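Long-range contact in uncharacterized conserved protein of COG5135 (Nostoc punctiforme, PDB 2I51), which binds flavin mononucleotide and is related to pyridoxamine 5'-phosphate oxidase, though its own reaction and substrate remain uncharacterised: residues H16-L21 with P82-Q87. Numbering follows the deposited sequence.
Sequences HRNRSL and PNTREQ. With FMN (flavin mononucleotide), chain P; EDO (1,2-ethanediol), chain D.
Hydrogen bonds to and from the buried amide of Asn-18 dock the end of helix 8-17 on the turn at 82-85, which leads into strand 86-97. Asn-18, the first residue to leave helical geometry, has CG anti to its carbonyl carbon (chi1 -70°). Asn-18 OD1 accepts a hydrogen bond from Asn-83 N at 2.8 Å, the donor in the carbonyl plane; Asn-18 ND2 donates to Thr-84 OG1 at 3.0 Å (N-H...O 164°), close to the amide plane, and also to Ala-14 O. These bonds fix the flip of the amide; a leucine here removes the partners of Asn-83 N and Thr-84 OG1 and would probably loosen the helix end from the turn. Thr-84 OG1 in turn donates to the anti lone pair of Glu-86 OE2 at 2.6 Å. Asn-83 ND2 makes a weak bond to Arg-17 O (3.5 Å). The turn joins antiparallel strands 74-81 and 86-97 of the family's split-barrel fold, whose FMN sites lie between the two subunits; Arg-85 and Glu-86 opposite Phe-81 form a G1 beta bulge, beyond which Gln-87 NE2 bonds FMN O2' at 3.0 Å. The charged pair is Arg-17 NH2 with Glu-86 OE2, 3.0 Å apart, guanidinium and carboxylate planes almost perpendicular (84°). A water in the guanidinium plane links Arg-17 NH2 to Glu-86 OE1, which His-167 also binds. In van der Waals contact, Thr-84 CG2 lies over the centre of one guanidinium face, 3.6 Å from Arg-17 CZ; the apolar pair is Leu-21 CD1 with Pro-82 CB, 4.1 Å apart, both residues packing on Tyr-23 of the second subunit.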
ATOM      1  N   HIS A  16      13.868   7.739 -12.821  1.00 14.60           N
ATOM      2  CA  HIS A  16      14.579   8.898 -13.279  1.00 13.04           C
ATOM      3  C   HIS A  16      13.722  10.165 -13.261  1.00 13.03           C
ATOM      4  O   HIS A  16      14.167  11.236 -12.831  1.00 14.86           O
ATOM      5  CB  HIS A  16      15.197   8.627 -14.646  1.00 13.76           C
ATOM      6  CG  HIS A  16      15.996   9.754 -15.169  1.00 15.34           C
ATOM      7  ND1 HIS A  16      17.144  10.189 -14.536  1.00 16.55           N
ATOM      8  CD2 HIS A  16      15.816  10.544 -16.250  1.00 15.52           C
ATOM      9  CE1 HIS A  16      17.629  11.225 -15.222  1.00 18.15           C
ATOM     10  NE2 HIS A  16      16.837  11.465 -16.260  1.00 18.17           N
ATOM     11  N   ARG A  17      12.495  10.064 -13.752  1.00 14.13           N
ATOM     12  CA  ARG A  17      11.633  11.229 -13.872  1.00 13.52           C
ATOM     13  C   ARG A  17      11.045  11.643 -12.547  1.00 16.73           C
ATOM     14  O   ARG A  17      10.471  12.730 -12.453  1.00 19.78           O
ATOM     15  CB  ARG A  17      10.530  10.978 -14.879  1.00 14.37           C
ATOM     16  CG  ARG A  17      10.986  10.931 -16.294  1.00 13.67           C
ATOM     17  CD  ARG A  17       9.836  10.784 -17.233  1.00 15.08           C
ATOM     18  NE  ARG A  17       9.188   9.516 -16.962  1.00 19.17           N
ATOM     19  CZ  ARG A  17       8.049   9.095 -17.481  1.00 23.12           C
ATOM     20  NH1 ARG A  17       7.407   9.805 -18.378  1.00 20.81           N
ATOM     21  NH2 ARG A  17       7.586   7.902 -17.106  1.00 24.38           N
ATOM     22  N   ASN A  18      11.233  10.844 -11.518  1.00 14.39           N
ATOM     23  CA  ASN A  18      10.792  11.166 -10.156  1.00 15.94           C
ATOM     24  C   ASN A  18      11.937  11.415  -9.178  1.00 18.56           C
ATOM     25  O   ASN A  18      11.713  11.491  -7.970  1.00 17.77           O
ATOM     26  CB  ASN A  18       9.831  10.096  -9.611  1.00 15.87           C
ATOM     27  CG  ASN A  18       8.499  10.123 -10.286  1.00 16.62           C
ATOM     28  OD1 ASN A  18       7.542  10.672  -9.730  1.00 21.72           O
ATOM     29  ND2 ASN A  18       8.391   9.560 -11.470  1.00 15.32           N
ATOM     30  N   ARG A  19      13.161  11.562  -9.681  1.00 16.71           N
ATOM     31  CA  ARG A  19      14.351  11.631  -8.848  1.00 19.09           C
ATOM     32  C   ARG A  19      14.366  12.879  -7.940  1.00 18.23           C
ATOM     33  O   ARG A  19      15.120  12.838  -6.950  1.00 21.86           O
ATOM     34  CB  ARG A  19      15.598  11.565  -9.716  1.00 19.26           C
ATOM     35  CG  ARG A  19      15.856  12.731 -10.559  1.00 19.50           C
ATOM     36  CD  ARG A  19      17.037  12.451 -11.518  1.00 20.81           C
ATOM     37  NE  ARG A  19      17.373  13.602 -12.318  1.00 22.90           N
ATOM     38  CZ  ARG A  19      16.690  14.075 -13.343  1.00 24.30           C
ATOM     39  NH1 ARG A  19      15.587  13.500 -13.806  1.00 19.05           N
ATOM     40  NH2 ARG A  19      17.146  15.155 -13.974  1.00 34.63           N
ATOM     41  N   SER A  20      13.574  13.902  -8.248  1.00 17.98           N
ATOM     42  CA  SER A  20      13.530  15.142  -7.417  1.00 20.51           C
ATOM     43  C   SER A  20      12.761  14.863  -6.120  1.00 21.23           C
ATOM     44  O   SER A  20      12.801  15.693  -5.199  1.00 22.89           O
ATOM     45  CB  SER A  20      12.871  16.287  -8.155  1.00 19.44           C
ATOM     46  OG  SER A  20      11.538  16.041  -8.503  1.00 25.42           O
ATOM     47  N   LEU A  21      12.013  13.757  -6.071  1.00 19.62           N
ATOM     48  CA  LEU A  21      11.199  13.414  -4.886  1.00 18.99           C
ATOM     49  C   LEU A  21      11.818  12.259  -4.147  1.00 18.15           C
ATOM     50  O   LEU A  21      11.815  11.115  -4.647  1.00 19.39           O
ATOM     51  CB  LEU A  21       9.798  13.074  -5.298  1.00 19.07           C
ATOM     52  CG  LEU A  21       9.057  14.044  -6.208  1.00 20.77           C
ATOM     53  CD1 LEU A  21       7.703  13.430  -6.597  1.00 24.39           C
ATOM     54  CD2 LEU A  21       8.875  15.429  -5.562  1.00 22.63           C
ATOM     55  N   PRO A  82       4.625  10.025  -8.065  1.00 16.54           N
ATOM     56  CA  PRO A  82       3.774  11.192  -8.116  1.00 18.70           C
ATOM     57  C   PRO A  82       4.022  12.217  -9.190  1.00 18.40           C
ATOM     58  O   PRO A  82       3.080  12.884  -9.615  1.00 19.14           O
ATOM     59  CB  PRO A  82       3.923  11.807  -6.712  1.00 20.30           C
ATOM     60  CG  PRO A  82       4.453  10.826  -5.892  1.00 23.16           C
ATOM     61  CD  PRO A  82       5.352   9.934  -6.792  1.00 18.58           C
ATOM     62  N   ASN A  83       5.251  12.321  -9.690  1.00 17.55           N
ATOM     63  CA  ASN A  83       5.551  13.334 -10.698  1.00 18.88           C
ATOM     64  C   ASN A  83       5.056  12.911 -12.081  1.00 20.34           C
ATOM     65  O   ASN A  83       4.744  13.712 -12.923  1.00 24.37           O
ATOM     66  CB  ASN A  83       7.056  13.525 -10.832  1.00 22.73           C
ATOM     67  CG  ASN A  83       7.577  14.701 -10.102  1.00 34.66           C
ATOM     68  OD1 ASN A  83       6.837  15.438  -9.463  1.00 33.61           O
ATOM     69  ND2 ASN A  83       8.900  14.890 -10.195  1.00 40.02           N
ATOM     70  N   THR A  84       5.055  11.613 -12.336  1.00 15.49           N
ATOM     71  CA  THR A  84       4.622  11.085 -13.606  1.00 14.81           C
ATOM     72  C   THR A  84       3.252  10.425 -13.578  1.00 15.63           C
ATOM     73  O   THR A  84       2.762  10.031 -14.630  1.00 16.19           O
ATOM     74  CB  THR A  84       5.653  10.084 -14.133  1.00 14.71           C
ATOM     75  OG1 THR A  84       5.914   9.110 -13.133  1.00 15.82           O
ATOM     76  CG2 THR A  84       6.990  10.818 -14.492  1.00 16.20           C
ATOM     77  N   ARG A  85       2.621  10.357 -12.401  1.00 15.26           N
ATOM     78  CA  ARG A  85       1.236   9.840 -12.282  1.00 16.34           C
ATOM     79  C   ARG A  85       1.125   8.416 -12.862  1.00 15.26           C
ATOM     80  O   ARG A  85       0.250   8.105 -13.669  1.00 15.99           O
ATOM     81  CB  ARG A  85       0.230  10.802 -12.914  1.00 15.44           C
ATOM     82  CG  ARG A  85       0.267  12.193 -12.307  1.00 19.29           C
ATOM     83  CD  ARG A  85      -0.835  13.114 -12.916  1.00 23.33           C
ATOM     84  NE  ARG A  85      -2.181  12.634 -12.617  1.00 30.92           N
ATOM     85  CZ  ARG A  85      -3.186  12.475 -13.481  1.00 36.91           C
ATOM     86  NH1 ARG A  85      -3.110  12.791 -14.792  1.00 38.43           N
ATOM     87  NH2 ARG A  85      -4.323  12.000 -13.013  1.00 39.72           N
ATOM     88  N   GLU A  86       2.042   7.541 -12.425  1.00 13.77           N
ATOM     89  CA  GLU A  86       2.028   6.142 -12.837  1.00 13.56           C
ATOM     90  C   GLU A  86       2.136   5.204 -11.659  1.00 13.59           C
ATOM     91  O   GLU A  86       2.727   5.574 -10.635  1.00 14.83           O
ATOM     92  CB  GLU A  86       3.112   5.876 -13.870  1.00 16.89           C
ATOM     93  CG  GLU A  86       4.470   6.014 -13.382  1.00 17.60           C
ATOM     94  CD  GLU A  86       5.505   6.008 -14.532  1.00 20.02           C
ATOM     95  OE1 GLU A  86       5.527   5.050 -15.332  1.00 18.92           O
ATOM     96  OE2 GLU A  86       6.331   6.943 -14.568  1.00 17.97           O
ATOM     97  N   GLN A  87       1.561   4.017 -11.782  1.00 12.96           N
ATOM     98  CA  GLN A  87       1.541   3.056 -10.738  1.00 13.88           C
ATOM     99  C   GLN A  87       2.067   1.730 -11.265  1.00 13.86           C
ATOM    100  O   GLN A  87       1.732   1.346 -12.387  1.00 14.12           O
ATOM    101  CB  GLN A  87       0.110   2.861 -10.263  1.00 15.16           C
ATOM    102  CG  GLN A  87      -0.146   1.715  -9.277  1.00 16.56           C
ATOM    103  CD  GLN A  87      -1.585   1.639  -8.861  1.00 16.35           C
ATOM    104  OE1 GLN A  87      -1.922   2.091  -7.761  1.00 17.86           O
ATOM    105  NE2 GLN A  87      -2.422   1.092  -9.704  1.00 17.37           N
TER
HETATM  106  N1  FMN P 300      -9.254   2.740  -8.747  1.00 12.91           N
HETATM  107  C2  FMN P 300     -10.488   2.810  -8.119  1.00 14.22           C
HETATM  108  O2  FMN P 300     -11.286   1.867  -8.185  1.00 15.24           O
HETATM  109  N3  FMN P 300     -10.813   3.903  -7.374  1.00 12.29           N
HETATM  110  C4  FMN P 300     -10.023   5.020  -7.240  1.00 13.50           C
HETATM  111  O4  FMN P 300     -10.299   5.938  -6.460  1.00 13.02           O
HETATM  112  C4A FMN P 300      -8.784   4.971  -7.872  1.00 11.58           C
HETATM  113  N5  FMN P 300      -7.932   6.071  -7.781  1.00 12.30           N
HETATM  114  C5A FMN P 300      -6.633   5.917  -8.267  1.00 12.15           C
HETATM  115  C6  FMN P 300      -5.713   6.937  -8.076  1.00 11.50           C
HETATM  116  C7  FMN P 300      -4.404   6.844  -8.568  1.00 11.70           C
HETATM  117  C7M FMN P 300      -3.388   7.918  -8.220  1.00 12.66           C
HETATM  118  C8  FMN P 300      -4.022   5.707  -9.262  1.00 10.80           C
HETATM  119  C8M FMN P 300      -2.545   5.468  -9.602  1.00 13.00           C
HETATM  120  C9  FMN P 300      -4.940   4.705  -9.487  1.00 10.03           C
HETATM  121  C9A FMN P 300      -6.261   4.783  -8.999  1.00 10.75           C
HETATM  122  N10 FMN P 300      -7.201   3.768  -9.243  1.00 11.38           N
HETATM  123  C10 FMN P 300      -8.441   3.816  -8.606  1.00 11.74           C
HETATM  124  C1' FMN P 300      -6.912   2.579 -10.099  1.00 11.67           C
HETATM  125  C2' FMN P 300      -6.499   1.428  -9.208  1.00 11.54           C
HETATM  126  O2' FMN P 300      -5.182   1.646  -8.627  1.00 10.71           O
HETATM  127  C3' FMN P 300      -6.548   0.086  -9.960  1.00 11.56           C
HETATM  128  O3' FMN P 300      -5.752   0.166 -11.157  1.00 14.09           O
HETATM  129  C4' FMN P 300      -7.985  -0.195 -10.364  1.00 13.05           C
HETATM  130  O4' FMN P 300      -8.942   0.133  -9.357  1.00 13.91           O
HETATM  131  C5' FMN P 300      -8.080  -1.684 -10.616  1.00 13.35           C
HETATM  132  O5' FMN P 300      -7.802  -2.405  -9.443  1.00 14.07           O
HETATM  133  P   FMN P 300      -8.269  -3.901  -9.195  1.00 14.22           P
HETATM  134  O1P FMN P 300      -9.753  -3.891  -8.933  1.00 15.88           O
HETATM  135  O2P FMN P 300      -7.953  -4.575 -10.529  1.00 18.18           O
HETATM  136  O3P FMN P 300      -7.476  -4.433  -8.061  1.00 16.09           O
HETATM  137  C1  EDO D 301       7.146  15.362 -14.581  1.00 51.92           C
HETATM  138  O1  EDO D 301       6.501  14.528 -15.549  1.00 50.95           O
HETATM  139  C2  EDO D 301       8.648  15.149 -14.619  1.00 51.04           C
HETATM  140  O2  EDO D 301       8.978  14.513 -15.849  1.00 41.27           O
HETATM  141  O   HOH W   1       5.038   6.739 -17.838  1.00 32.08           O